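Local coordinates for protein aminopeptidase N (Francisella tularensis subsp. tularensis, PDB 5DLL) that probably trims intracellular peptides as a zinc-dependent M1-family aminopeptidase, releasing amino acids, preferably alanine, one at a time from their N-termini, at residues T215-K220 and G254-L259; K243-W248 and Q340-D345; L328-G333 and Q426-D431; L334-D339 and K395-I400. All blocks are in the same frame, centred on the assembly; numbering follows the deposited sequence.

Interaction 1 (T215-K220 and G254-L259)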
loop_
_atom_site.group_PDB
_atom_site.type_symbol
_atom_site.label_atom_id
_atom_site.label_comp_id
_atom_site.label_asym_id
_atom_site.label_seq_id
_atom_site.Cartn_x
_atom_site.Cartn_y
_atom_site.Cartn_z
ATOM N N THR A 215 -22.672 -12.929 -12.480
ATOM C CA THR A 215 -21.366 -13.412 -12.898
ATOM C C THR A 215 -21.339 -13.786 -14.380
ATOM O O THR A 215 -22.370 -13.817 -15.055
ATOM C CB THR A 215 -20.920 -14.624 -12.050
ATOM O OG1 THR A 215 -21.829 -15.721 -12.228
ATOM C CG2 THR A 215 -20.865 -14.256 -10.586
ATOM N N LYS A 216 -20.133 -14.069 -14.857
ATOM C CA LYS A 216 -19.851 -14.488 -16.231
ATOM C C LYS A 216 -20.574 -15.788 -16.613
ATOM O O LYS A 216 -20.951 -15.973 -17.772
ATOM C CB LYS A 216 -18.336 -14.669 -16.350
ATOM C CG LYS A 216 -17.760 -15.048 -17.707
ATOM C CD LYS A 216 -16.227 -14.970 -17.670
ATOM C CE LYS A 216 -15.615 -15.712 -16.472
ATOM N NZ LYS A 216 -14.137 -15.599 -16.396
ATOM N N SER A 217 -20.764 -16.679 -15.638
ATOM C CA SER A 217 -21.538 -17.908 -15.839
ATOM C C SER A 217 -22.995 -17.736 -15.389
ATOM O O SER A 217 -23.709 -18.720 -15.180
ATOM C CB SER A 217 -20.894 -19.072 -15.090
ATOM O OG SER A 217 -21.108 -18.947 -13.697
ATOM N N GLN A 218 -23.416 -16.480 -15.228
ATOM C CA GLN A 218 -24.820 -16.101 -15.046
ATOM C C GLN A 218 -25.382 -16.347 -13.643
ATOM O O GLN A 218 -26.599 -16.298 -13.455
ATOM C CB GLN A 218 -25.705 -16.788 -16.104
ATOM C CG GLN A 218 -26.747 -15.875 -16.725
ATOM C CD GLN A 218 -26.120 -14.710 -17.468
ATOM O OE1 GLN A 218 -24.957 -14.770 -17.874
ATOM N NE2 GLN A 218 -26.885 -13.637 -17.642
ATOM N N ARG A 219 -24.513 -16.578 -12.659
ATOM C CA ARG A 219 -24.970 -16.832 -11.294
ATOM C C ARG A 219 -25.204 -15.522 -10.555
ATOM O O ARG A 219 -24.472 -14.553 -10.747
ATOM C CB ARG A 219 -23.967 -17.685 -10.517
ATOM C CG ARG A 219 -24.629 -18.591 -9.487
ATOM C CD ARG A 219 -23.688 -19.010 -8.366
ATOM N NE ARG A 219 -22.295 -19.103 -8.808
ATOM C CZ ARG A 219 -21.302 -18.306 -8.413
ATOM N NH1 ARG A 219 -21.503 -17.328 -7.533
ATOM N NH2 ARG A 219 -20.082 -18.496 -8.899
ATOM N N LYS A 220 -26.224 -15.513 -9.700
ATOM C CA LYS A 220 -26.610 -14.330 -8.936
ATOM C C LYS A 220 -25.896 -14.299 -7.583
ATOM O O LYS A 220 -26.104 -15.173 -6.738
ATOM C CB LYS A 220 -28.120 -14.331 -8.728
ATOM C CG LYS A 220 -28.681 -13.044 -8.148
ATOM C CD LYS A 220 -30.175 -13.159 -7.874
ATOM C CE LYS A 220 -30.475 -14.218 -6.823
ATOM N NZ LYS A 220 -31.860 -14.115 -6.296
ATOM N N GLY A 254 -10.023 -13.765 -15.885
ATOM C CA GLY A 254 -10.858 -14.949 -16.046
ATOM C C GLY A 254 -11.222 -15.569 -14.708
ATOM O O GLY A 254 -11.406 -16.785 -14.608
ATOM N N LEU A 255 -11.331 -14.729 -13.679
ATOM C CA LEU A 255 -11.612 -15.184 -12.321
ATOM C C LEU A 255 -13.004 -14.756 -11.877
ATOM O O LEU A 255 -13.277 -13.566 -11.669
ATOM C CB LEU A 255 -10.557 -14.655 -11.346
ATOM C CG LEU A 255 -9.141 -15.166 -11.632
ATOM C CD1 LEU A 255 -8.115 -14.454 -10.761
ATOM C CD2 LEU A 255 -9.055 -16.677 -11.460
ATOM N N GLU A 256 -13.871 -15.754 -11.738
ATOM C CA GLU A 256 -15.240 -15.575 -11.287
ATOM C C GLU A 256 -15.339 -15.828 -9.773
ATOM O O GLU A 256 -14.687 -16.733 -9.234
ATOM C CB GLU A 256 -16.135 -16.555 -12.051
ATOM C CG GLU A 256 -17.616 -16.219 -12.043
ATOM C CD GLU A 256 -18.450 -17.246 -12.786
ATOM O OE1 GLU A 256 -17.935 -17.866 -13.744
ATOM O OE2 GLU A 256 -19.628 -17.432 -12.411
ATOM N N TYR A 257 -16.162 -15.033 -9.091
ATOM C CA TYR A 257 -16.432 -15.248 -7.670
ATOM C C TYR A 257 -17.001 -16.650 -7.464
ATOM O O TYR A 257 -17.688 -17.180 -8.335
ATOM C CB TYR A 257 -17.399 -14.189 -7.134
ATOM C CG TYR A 257 -17.579 -14.206 -5.623
ATOM C CD1 TYR A 257 -16.496 -14.013 -4.764
ATOM C CD2 TYR A 257 -18.836 -14.395 -5.054
ATOM C CE1 TYR A 257 -16.658 -14.025 -3.385
ATOM C CE2 TYR A 257 -19.011 -14.405 -3.675
ATOM C CZ TYR A 257 -17.919 -14.220 -2.848
ATOM O OH TYR A 257 -18.092 -14.223 -1.488
ATOM N N ASP A 258 -16.723 -17.236 -6.304
ATOM C CA ASP A 258 -16.979 -18.663 -6.069
ATOM C C ASP A 258 -18.140 -18.992 -5.102
ATOM O O ASP A 258 -18.507 -20.162 -4.958
ATOM C CB ASP A 258 -15.675 -19.355 -5.624
ATOM C CG ASP A 258 -14.921 -18.585 -4.534
ATOM O OD1 ASP A 258 -15.239 -17.401 -4.278
ATOM O OD2 ASP A 258 -13.995 -19.174 -3.937
ATOM N N LEU A 259 -18.723 -17.973 -4.468
ATOM C CA LEU A 259 -19.838 -18.158 -3.530
ATOM C C LEU A 259 -21.079 -17.404 -3.985
ATOM O O LEU A 259 -21.008 -16.569 -4.879
ATOM C CB LEU A 259 -19.446 -17.666 -2.138
ATOM C CG LEU A 259 -18.163 -18.239 -1.530
ATOM C CD1 LEU A 259 -17.706 -17.380 -0.359
ATOM C CD2 LEU A 259 -18.360 -19.686 -1.099
#
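E256 reaches across to T215, S217 and R219, and its OE2 does most of the work. With CG anti to the backbone N (chi1 -161°) and the chain extended beyond it, the carboxylate arrives at the mouth of the 215-218 turn. T215 OG1 donates to E256 OE2 at 2.8 Å, approaching from above the carboxylate plane; S217 OG also lies on this oxygen, at a modelled distance too short to be relied on. T215 OG1 also accepts from R219 N at 2.9 Å, so this one hydroxyl links the carboxylate to the backbone of the turn. The turn is type I and closes the beta hairpin of strands 207-214 and 220-227. The 254-259 segment joins helix 236-253 to strand 261-267, completing a beta-alpha-beta crossover from strand 220-227 to its parallel neighbour; the contact thus ties the hairpin tip to the return loop of that crossover. R219 lies further along the loop. Its NH2 gives a hydrogen bond to Y257 O at 2.8 Å, nearly straight at 164° and in the guanidinium plane. E256 OE2 is 3.7 Å from R219 NH2 but well out of that plane, a long salt bridge of charges with no N-H aimed at it. K216 reaches the beginning of segment 254-259, its chain bent at chi3, with NZ 3.4 Å from G254 CA, where the glycine leaves the helix with positive phi. K216 N is hydrogen-bonded to E250 of helix 236-253. The ring of Y257 packs edge-to-face with F262, while its OH is hydrogen-bonded to T261 O.

Interaction 2 (K243-W248 and Q340-D345)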
loop_
_atom_site.group_PDB
_atom_site.type_symbol
_atom_site.label_atom_id
_atom_site.label_comp_id
_atom_site.label_asym_id
_atom_site.label_seq_id
_atom_site.Cartn_x
_atom_site.Cartn_y
_atom_site.Cartn_z
ATOM N N LYS A 243 -18.318 -3.969 -7.517
ATOM C CA LYS A 243 -18.763 -4.333 -8.865
ATOM C C LYS A 243 -17.654 -4.146 -9.900
ATOM O O LYS A 243 -17.463 -4.991 -10.773
ATOM C CB LYS A 243 -19.984 -3.504 -9.260
ATOM C CG LYS A 243 -21.215 -3.769 -8.405
ATOM C CD LYS A 243 -22.354 -2.845 -8.794
ATOM C CE LYS A 243 -23.634 -3.202 -8.058
ATOM N NZ LYS A 243 -24.596 -2.066 -8.067
ATOM N N ASP A 244 -16.930 -3.036 -9.793
ATOM C CA ASP A 244 -15.771 -2.764 -10.651
ATOM C C ASP A 244 -14.695 -3.837 -10.470
ATOM O O ASP A 244 -14.073 -4.270 -11.439
ATOM C CB ASP A 244 -15.155 -1.392 -10.333
ATOM C CG ASP A 244 -16.154 -0.234 -10.451
ATOM O OD1 ASP A 244 -17.091 -0.297 -11.286
ATOM O OD2 ASP A 244 -15.984 0.753 -9.697
ATOM N N SER A 245 -14.477 -4.244 -9.219
ATOM C CA SER A 245 -13.487 -5.266 -8.880
ATOM C C SER A 245 -13.844 -6.619 -9.471
ATOM O O SER A 245 -13.006 -7.278 -10.081
ATOM C CB SER A 245 -13.374 -5.419 -7.362
ATOM O OG SER A 245 -13.047 -4.189 -6.746
ATOM N N MET A 246 -15.093 -7.027 -9.263
ATOM C CA MET A 246 -15.578 -8.328 -9.710
ATOM C C MET A 246 -15.507 -8.461 -11.228
ATOM O O MET A 246 -15.040 -9.480 -11.746
ATOM C CB MET A 246 -17.017 -8.550 -9.233
ATOM C CG MET A 246 -17.135 -9.138 -7.838
ATOM S SD MET A 246 -18.834 -9.184 -7.235
ATOM C CE MET A 246 -18.766 -10.602 -6.146
ATOM N N LYS A 247 -15.976 -7.428 -11.923
ATOM C CA LYS A 247 -15.988 -7.391 -13.389
ATOM C C LYS A 247 -14.583 -7.395 -13.983
ATOM O O LYS A 247 -14.334 -8.065 -14.984
ATOM C CB LYS A 247 -16.745 -6.153 -13.869
ATOM C CG LYS A 247 -16.798 -5.971 -15.379
ATOM C CD LYS A 247 -17.644 -4.760 -15.745
ATOM C CE LYS A 247 -17.365 -4.285 -17.165
ATOM N NZ LYS A 247 -17.657 -5.334 -18.181
ATOM N N TRP A 248 -13.672 -6.644 -13.370
ATOM C CA TRP A 248 -12.308 -6.527 -13.874
ATOM C C TRP A 248 -11.560 -7.843 -13.752
ATOM O O TRP A 248 -10.721 -8.176 -14.591
ATOM C CB TRP A 248 -11.552 -5.438 -13.121
ATOM C CG TRP A 248 -10.126 -5.316 -13.543
ATOM C CD1 TRP A 248 -9.644 -4.614 -14.605
ATOM C CD2 TRP A 248 -8.992 -5.916 -12.910
ATOM N NE1 TRP A 248 -8.277 -4.735 -14.674
ATOM C CE2 TRP A 248 -7.851 -5.530 -13.640
ATOM C CE3 TRP A 248 -8.829 -6.737 -11.788
ATOM C CZ2 TRP A 248 -6.560 -5.936 -13.286
ATOM C CZ3 TRP A 248 -7.543 -7.144 -11.442
ATOM C CH2 TRP A 248 -6.429 -6.742 -12.189
ATOM N N GLN A 340 -2.705 -2.840 -8.313
ATOM C CA GLN A 340 -2.110 -1.700 -9.013
ATOM C C GLN A 340 -2.374 -1.763 -10.522
ATOM O O GLN A 340 -2.398 -0.733 -11.193
ATOM C CB GLN A 340 -0.622 -1.533 -8.671
ATOM C CG GLN A 340 0.299 -2.676 -9.048
ATOM C CD GLN A 340 1.668 -2.567 -8.384
ATOM O OE1 GLN A 340 1.803 -1.988 -7.302
ATOM N NE2 GLN A 340 2.691 -3.138 -9.025
ATOM N N GLU A 341 -2.602 -2.969 -11.041
ATOM C CA GLU A 341 -3.080 -3.157 -12.421
ATOM C C GLU A 341 -4.551 -2.793 -12.585
ATOM O O GLU A 341 -4.961 -2.284 -13.626
ATOM C CB GLU A 341 -2.889 -4.610 -12.861
ATOM C CG GLU A 341 -1.450 -4.983 -13.160
ATOM C CD GLU A 341 -0.900 -4.243 -14.358
ATOM O OE1 GLU A 341 -1.618 -4.113 -15.374
ATOM O OE2 GLU A 341 0.256 -3.784 -14.284
ATOM N N PHE A 342 -5.339 -3.096 -11.561
ATOM C CA PHE A 342 -6.765 -2.777 -11.531
ATOM C C PHE A 342 -6.949 -1.274 -11.558
ATOM O O PHE A 342 -7.690 -0.738 -12.383
ATOM C CB PHE A 342 -7.375 -3.383 -10.264
ATOM C CG PHE A 342 -8.762 -2.896 -9.936
ATOM C CD1 PHE A 342 -9.799 -3.031 -10.842
ATOM C CD2 PHE A 342 -9.040 -2.364 -8.674
ATOM C CE1 PHE A 342 -11.080 -2.608 -10.521
ATOM C CE2 PHE A 342 -10.318 -1.943 -8.345
ATOM C CZ PHE A 342 -11.341 -2.065 -9.272
ATOM N N THR A 343 -6.250 -0.594 -10.657
ATOM C CA THR A 343 -6.264 0.860 -10.615
ATOM C C THR A 343 -5.734 1.491 -11.917
ATOM O O THR A 343 -6.248 2.518 -12.352
ATOM C CB THR A 343 -5.490 1.366 -9.385
ATOM O OG1 THR A 343 -6.234 1.024 -8.213
ATOM C CG2 THR A 343 -5.298 2.879 -9.414
ATOM N N SER A 344 -4.733 0.867 -12.537
ATOM C CA SER A 344 -4.144 1.374 -13.781
ATOM C C SER A 344 -5.125 1.355 -14.968
ATOM O O SER A 344 -5.234 2.339 -15.719
ATOM C CB SER A 344 -2.890 0.570 -14.129
ATOM O OG SER A 344 -1.853 0.817 -13.205
ATOM N N ASP A 345 -5.828 0.238 -15.132
ATOM C CA ASP A 345 -6.816 0.086 -16.206
ATOM C C ASP A 345 -7.994 1.059 -16.084
ATOM O O ASP A 345 -8.347 1.725 -17.054
ATOM C CB ASP A 345 -7.343 -1.354 -16.248
ATOM C CG ASP A 345 -6.269 -2.369 -16.639
ATOM O OD1 ASP A 345 -5.251 -1.973 -17.258
ATOM O OD2 ASP A 345 -6.453 -3.569 -16.329
#
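This is a buried helix-helix contact in the catalytic domain of the M1 peptidase fold, with W248 of helix 236-253 laid against F342 and D345 of helix 328-346. The two short segments run nearly perpendicular, at 102°, with their axes 11.1 Å apart at closest approach, so large aromatic side chains bridge the distance. CB of F342 sits squarely over the six-membered ring of W248, a CH-pi contact with 3.7 Å between F342 CB and the ring centroid. Further out, F342 CD1 meets W248 CG at 3.6 Å over the indole face, while the phenyl plane is inclined at 56° to the indole. F342 CG is anti to its backbone N (chi1 167°), which sends the ring on to helix 236-253. There F342 CE1 comes 3.5 Å from D244 O, and F342 CZ is 3.7 Å from S245 OG, a hydroxyl hydrogen-bonded within its own helix to A241 O. F312, which ends the helix carrying the zinc ligand H309, meets both aromatic rings. The acidic side chains of E341 and D345 sit in a cluster with R252 and R349, R401 also pairing with E341. At the indole edge, W248 NE1 donates in its ring plane to the anti lone pair of D345 OD2, 2.7 Å away, an oxygen also paired with R252.

Interaction 3 (L328-G333 and Q426-D431). With ZN (zinc ion), chain B.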
loop_
_atom_site.group_PDB
_atom_site.type_symbol
_atom_site.label_atom_id
_atom_site.label_comp_id
_atom_site.label_asym_id
_atom_site.label_seq_id
_atom_site.Cartn_x
_atom_site.Cartn_y
_atom_site.Cartn_z
ATOM N N LEU A 328 5.223 -14.611 1.978
ATOM C CA LEU A 328 4.259 -13.510 2.014
ATOM C C LEU A 328 4.398 -12.569 0.811
ATOM O O LEU A 328 3.453 -11.854 0.469
ATOM C CB LEU A 328 4.414 -12.734 3.329
ATOM C CG LEU A 328 3.161 -12.205 4.036
ATOM C CD1 LEU A 328 2.046 -13.235 4.098
ATOM C CD2 LEU A 328 3.535 -11.760 5.438
ATOM N N SER A 329 5.566 -12.575 0.168
ATOM C CA SER A 329 5.780 -11.829 -1.084
ATOM C C SER A 329 5.007 -12.416 -2.275
ATOM O O SER A 329 4.925 -11.785 -3.331
ATOM C CB SER A 329 7.271 -11.775 -1.428
ATOM O OG SER A 329 7.787 -13.073 -1.676
ATOM N N LEU A 330 4.478 -13.631 -2.108
ATOM C CA LEU A 330 3.560 -14.242 -3.069
ATOM C C LEU A 330 2.089 -13.945 -2.729
ATOM O O LEU A 330 1.313 -13.595 -3.620
ATOM C CB LEU A 330 3.777 -15.756 -3.126
ATOM C CG LEU A 330 2.807 -16.539 -4.018
ATOM C CD1 LEU A 330 2.926 -16.079 -5.464
ATOM C CD2 LEU A 330 3.053 -18.034 -3.894
ATOM N N LYS A 331 1.699 -14.100 -1.461
ATOM C CA LYS A 331 0.296 -13.890 -1.076
ATOM C C LYS A 331 -0.115 -12.451 -1.308
ATOM O O LYS A 331 -1.203 -12.186 -1.833
ATOM C CB LYS A 331 0.025 -14.247 0.390
ATOM C CG LYS A 331 -1.439 -14.047 0.784
ATOM C CD LYS A 331 -1.679 -14.214 2.270
ATOM C CE LYS A 331 -1.394 -12.940 3.049
ATOM N NZ LYS A 331 -2.539 -11.993 3.025
ATOM N N GLU A 332 0.748 -11.525 -0.900
ATOM C CA GLU A 332 0.438 -10.110 -1.023
ATOM C C GLU A 332 1.007 -9.509 -2.304
ATOM O O GLU A 332 0.282 -8.824 -3.019
ATOM C CB GLU A 332 0.875 -9.330 0.225
ATOM C CG GLU A 332 -0.035 -9.547 1.437
ATOM C CD GLU A 332 -1.458 -9.021 1.255
ATOM O OE1 GLU A 332 -2.248 -9.306 2.174
ATOM O OE2 GLU A 332 -1.698 -8.410 0.199
ATOM N N GLY A 333 2.271 -9.784 -2.617
ATOM C CA GLY A 333 2.897 -9.240 -3.833
ATOM C C GLY A 333 2.082 -9.458 -5.104
ATOM O O GLY A 333 1.909 -8.543 -5.915
ATOM N N GLN A 426 -4.527 -25.343 -2.249
ATOM C CA GLN A 426 -3.177 -25.683 -1.790
ATOM C C GLN A 426 -2.479 -24.460 -1.205
ATOM O O GLN A 426 -2.731 -23.329 -1.617
ATOM C CB GLN A 426 -2.329 -26.254 -2.928
ATOM C CG GLN A 426 -2.591 -27.723 -3.220
ATOM C CD GLN A 426 -1.649 -28.302 -4.266
ATOM O OE1 GLN A 426 -0.703 -27.647 -4.718
ATOM N NE2 GLN A 426 -1.910 -29.543 -4.659
ATOM N N ALA A 427 -1.609 -24.709 -0.233
ATOM C CA ALA A 427 -0.730 -23.687 0.318
ATOM C C ALA A 427 0.647 -23.898 -0.298
ATOM O O ALA A 427 1.243 -24.964 -0.141
ATOM C CB ALA A 427 -0.673 -23.804 1.828
ATOM N N VAL A 428 1.154 -22.886 -0.994
ATOM C CA VAL A 428 2.297 -23.070 -1.886
ATOM C C VAL A 428 3.398 -22.033 -1.679
ATOM O O VAL A 428 3.226 -21.071 -0.931
ATOM C CB VAL A 428 1.842 -23.062 -3.366
ATOM C CG1 VAL A 428 0.741 -24.094 -3.581
ATOM C CG2 VAL A 428 1.378 -21.673 -3.797
ATOM N N THR A 429 4.525 -22.254 -2.352
ATOM C CA THR A 429 5.697 -21.392 -2.237
ATOM C C THR A 429 5.872 -20.452 -3.427
ATOM O O THR A 429 5.234 -20.617 -4.465
ATOM C CB THR A 429 6.992 -22.217 -2.084
ATOM O OG1 THR A 429 7.346 -22.813 -3.340
ATOM C CG2 THR A 429 6.815 -23.301 -1.037
ATOM N N CYS A 430 6.766 -19.481 -3.255
ATOM C CA CYS A 430 7.153 -18.547 -4.309
ATOM C C CYS A 430 7.740 -19.282 -5.520
ATOM O O CYS A 430 7.588 -18.831 -6.658
ATOM C CB CYS A 430 8.183 -17.540 -3.777
ATOM S SG CYS A 430 7.567 -16.367 -2.536
ATOM N N ASP A 431 8.416 -20.402 -5.271
ATOM C CA ASP A 431 8.955 -21.234 -6.347
ATOM C C ASP A 431 7.852 -21.922 -7.148
ATOM O O ASP A 431 7.990 -22.102 -8.356
ATOM C CB ASP A 431 9.950 -22.270 -5.803
ATOM C CG ASP A 431 11.359 -21.704 -5.652
ATOM O OD1 ASP A 431 11.498 -20.519 -5.269
ATOM O OD2 ASP A 431 12.329 -22.446 -5.924
HETATM ZN ZN ZN B . -3.360 -7.953 1.209
#
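Helix 328-346 supplies the third protein ligand of the gluzincin-type zinc site, E332, separated from the HExxH motif by eighteen residues; H309 and H313 of that motif are the other two. On another side of the helix's first turn, L330 and S329 pack on V428, T429 and C430. L330 is the main bump. Its CG is anti to the backbone N (chi1 176°), which points the branch at the junction between strand 427-428 and helix 430-439, where L330 CD2 lies 3.4 Å from T429 O and 4.0 Å from V428 CG2. Y419 of helix 390-423 touches both L330 and V428. T429 is the N-cap of helix 430-439, with a weak bond from D431 N to its OG1. C430 SG lies alongside the leucine, 3.9 Å from L330 CB, and Y452 reaches both C430 and S329. Away from this packing, K331 NZ forms a salt bridge with E332 OE1, 2.8 Å long and from above the carboxylate plane, and has a second acidic partner in E276, a second-shell link likely to steady the ligand. E332 grips the zinc with both oxygens, OE1 and OE2 each 2.0 Å from the metal.

Interaction 4 (L334-D339 and K395-I400)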
loop_
_atom_site.group_PDB
_atom_site.type_symbol
_atom_site.label_atom_id
_atom_site.label_comp_id
_atom_site.label_asym_id
_atom_site.label_seq_id
_atom_site.Cartn_x
_atom_site.Cartn_y
_atom_site.Cartn_z
ATOM N N LEU A 334 1.585 -10.678 -5.276
ATOM C CA LEU A 334 0.729 -11.014 -6.406
ATOM C C LEU A 334 -0.565 -10.205 -6.363
ATOM O O LEU A 334 -0.987 -9.671 -7.379
ATOM C CB LEU A 334 0.423 -12.517 -6.414
ATOM C CG LEU A 334 -0.460 -13.065 -7.536
ATOM C CD1 LEU A 334 0.082 -12.687 -8.907
ATOM C CD2 LEU A 334 -0.598 -14.576 -7.418
ATOM N N THR A 335 -1.173 -10.104 -5.185
ATOM C CA THR A 335 -2.418 -9.355 -5.001
ATOM C C THR A 335 -2.201 -7.839 -5.074
ATOM O O THR A 335 -3.121 -7.098 -5.421
ATOM C CB THR A 335 -3.077 -9.695 -3.644
ATOM O OG1 THR A 335 -3.077 -11.113 -3.437
ATOM C CG2 THR A 335 -4.507 -9.183 -3.595
ATOM N N VAL A 336 -0.999 -7.384 -4.723
ATOM C CA VAL A 336 -0.620 -5.973 -4.843
ATOM C C VAL A 336 -0.434 -5.632 -6.316
ATOM O O VAL A 336 -0.926 -4.604 -6.797
ATOM C CB VAL A 336 0.678 -5.650 -4.059
ATOM C CG1 VAL A 336 1.251 -4.299 -4.466
ATOM C CG2 VAL A 336 0.421 -5.664 -2.554
ATOM N N PHE A 337 0.282 -6.495 -7.031
ATOM C CA PHE A 337 0.447 -6.342 -8.471
ATOM C C PHE A 337 -0.916 -6.238 -9.144
ATOM O O PHE A 337 -1.129 -5.398 -10.015
ATOM C CB PHE A 337 1.235 -7.519 -9.050
ATOM C CG PHE A 337 1.223 -7.570 -10.550
ATOM C CD1 PHE A 337 2.070 -6.764 -11.286
ATOM C CD2 PHE A 337 0.358 -8.424 -11.222
ATOM C CE1 PHE A 337 2.057 -6.804 -12.667
ATOM C CE2 PHE A 337 0.343 -8.476 -12.605
ATOM C CZ PHE A 337 1.193 -7.664 -13.329
ATOM N N ARG A 338 -1.843 -7.084 -8.720
ATOM C CA ARG A 338 -3.186 -7.068 -9.273
ATOM C C ARG A 338 -3.937 -5.777 -8.950
ATOM O O ARG A 338 -4.549 -5.192 -9.837
ATOM C CB ARG A 338 -3.970 -8.278 -8.787
ATOM C CG ARG A 338 -3.401 -9.594 -9.287
ATOM C CD ARG A 338 -4.134 -10.755 -8.652
ATOM N NE ARG A 338 -5.498 -10.829 -9.167
ATOM C CZ ARG A 338 -6.482 -11.531 -8.618
ATOM N NH1 ARG A 338 -6.285 -12.228 -7.510
ATOM N NH2 ARG A 338 -7.674 -11.527 -9.179
ATOM N N ASP A 339 -3.880 -5.326 -7.699
ATOM C CA ASP A 339 -4.563 -4.083 -7.307
ATOM C C ASP A 339 -4.008 -2.859 -8.046
ATOM O O ASP A 339 -4.759 -1.939 -8.369
ATOM C CB ASP A 339 -4.559 -3.871 -5.770
ATOM C CG ASP A 339 -3.461 -2.906 -5.279
ATOM O OD1 ASP A 339 -2.640 -3.326 -4.436
ATOM O OD2 ASP A 339 -3.435 -1.724 -5.697
ATOM N N LYS A 395 8.234 -4.354 -3.479
ATOM C CA LYS A 395 9.232 -5.008 -4.341
ATOM C C LYS A 395 8.804 -6.436 -4.694
ATOM O O LYS A 395 9.269 -6.988 -5.683
ATOM C CB LYS A 395 10.635 -5.002 -3.717
ATOM C CG LYS A 395 11.675 -5.812 -4.491
ATOM C CD LYS A 395 13.093 -5.568 -3.995
ATOM C CE LYS A 395 14.100 -6.444 -4.730
ATOM N NZ LYS A 395 15.516 -6.120 -4.402
ATOM N N GLY A 396 7.925 -7.029 -3.888
ATOM C CA GLY A 396 7.306 -8.313 -4.224
ATOM C C GLY A 396 6.471 -8.236 -5.493
ATOM O O GLY A 396 6.574 -9.102 -6.359
ATOM N N ALA A 397 5.647 -7.194 -5.596
ATOM C CA ALA A 397 4.831 -6.945 -6.792
ATOM C C ALA A 397 5.684 -6.640 -8.032
ATOM O O ALA A 397 5.370 -7.102 -9.131
ATOM C CB ALA A 397 3.856 -5.806 -6.537
ATOM N N GLU A 398 6.754 -5.863 -7.847
ATOM C CA GLU A 398 7.706 -5.566 -8.926
ATOM C C GLU A 398 8.274 -6.837 -9.537
ATOM O O GLU A 398 8.468 -6.907 -10.749
ATOM C CB GLU A 398 8.873 -4.699 -8.426
ATOM C CG GLU A 398 8.500 -3.268 -8.074
ATOM C CD GLU A 398 8.057 -2.457 -9.276
ATOM O OE1 GLU A 398 8.878 -2.272 -10.210
ATOM O OE2 GLU A 398 6.890 -2.001 -9.282
ATOM N N ILE A 399 8.542 -7.837 -8.699
ATOM C CA ILE A 399 9.075 -9.114 -9.177
ATOM C C ILE A 399 8.031 -9.859 -10.012
ATOM O O ILE A 399 8.362 -10.474 -11.031
ATOM C CB ILE A 399 9.560 -10.010 -8.013
ATOM C CG1 ILE A 399 10.718 -9.342 -7.259
ATOM C CG2 ILE A 399 9.999 -11.378 -8.520
ATOM C CD1 ILE A 399 11.964 -9.082 -8.079
ATOM N N ILE A 400 6.775 -9.796 -9.578
ATOM C CA ILE A 400 5.670 -10.391 -10.327
ATOM C C ILE A 400 5.432 -9.635 -11.634
ATOM O O ILE A 400 5.134 -10.241 -12.665
ATOM C CB ILE A 400 4.403 -10.448 -9.454
ATOM C CG1 ILE A 400 4.550 -11.591 -8.444
ATOM C CG2 ILE A 400 3.150 -10.652 -10.294
ATOM C CD1 ILE A 400 4.008 -11.280 -7.072
#
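A397 and I400 of helix 390-423 form the bumps here, and the surface of helix 328-346 around L334, V336 and F337 receives them. The segments cross steeply, with a signed angle of -76°, and their axes come within 7.8 Å, a close approach made possible by the alanine at the point where they meet. The methyl of A397 settles between two residues of the opposing turn: A397 CB is 3.7 Å from V336 CG1 and 4.0 Å from F337 CB, near enough to rest on the backbone as well. G333, one turn earlier, adds its carbonyl to the same hollow. I400 is a forked knob. Its CG2 branch presses on one face of the F337 ring, towards the rim, at 3.6 Å from F337 CG. The other branch turns away from the ring and sets I400 CD1 against L334, 3.8 Å from L334 CB. F337 CG stands anti to its backbone N (chi1 169°), turning the ring alongside the isoleucine, and F412 meets that ring from further along helix 390-423. V336 also touches the zinc ligand H309, while D339 OD1 is hydrogen-bonded to H309 ND1 and probably helps orient that imidazole. Between the two helices themselves, the side chains meet through apolar groups alone: methyl groups, a phenyl face and aliphatic branches, so the fit depends on complementary shape and burial instead of directed polar bonds.

How the interactions relate
Helix 328-346 threads through interactions 3, 4 and 2: its first turn bears the zinc ligand E332, its middle meets helix 390-423, and its far end meets helix 236-253. Interactions 3 and 4 have centres about 11 Å apart and share a seam, where G333 C is 3.3 Å from I400 CD1. Interaction 4 joins interaction 2 through W248 CH2, 3.4 Å from R338 O. Interaction 1 touches interaction 2 through Y257 CG and M246 CE, 3.8 Å apart, and interaction 4 through L255 CD1 and R338 NH2, 3.4 Å apart. The V336 side chain lies about 6 Å from the zinc and that of F342 about 13 Å, so the packing reaches outward from the active site.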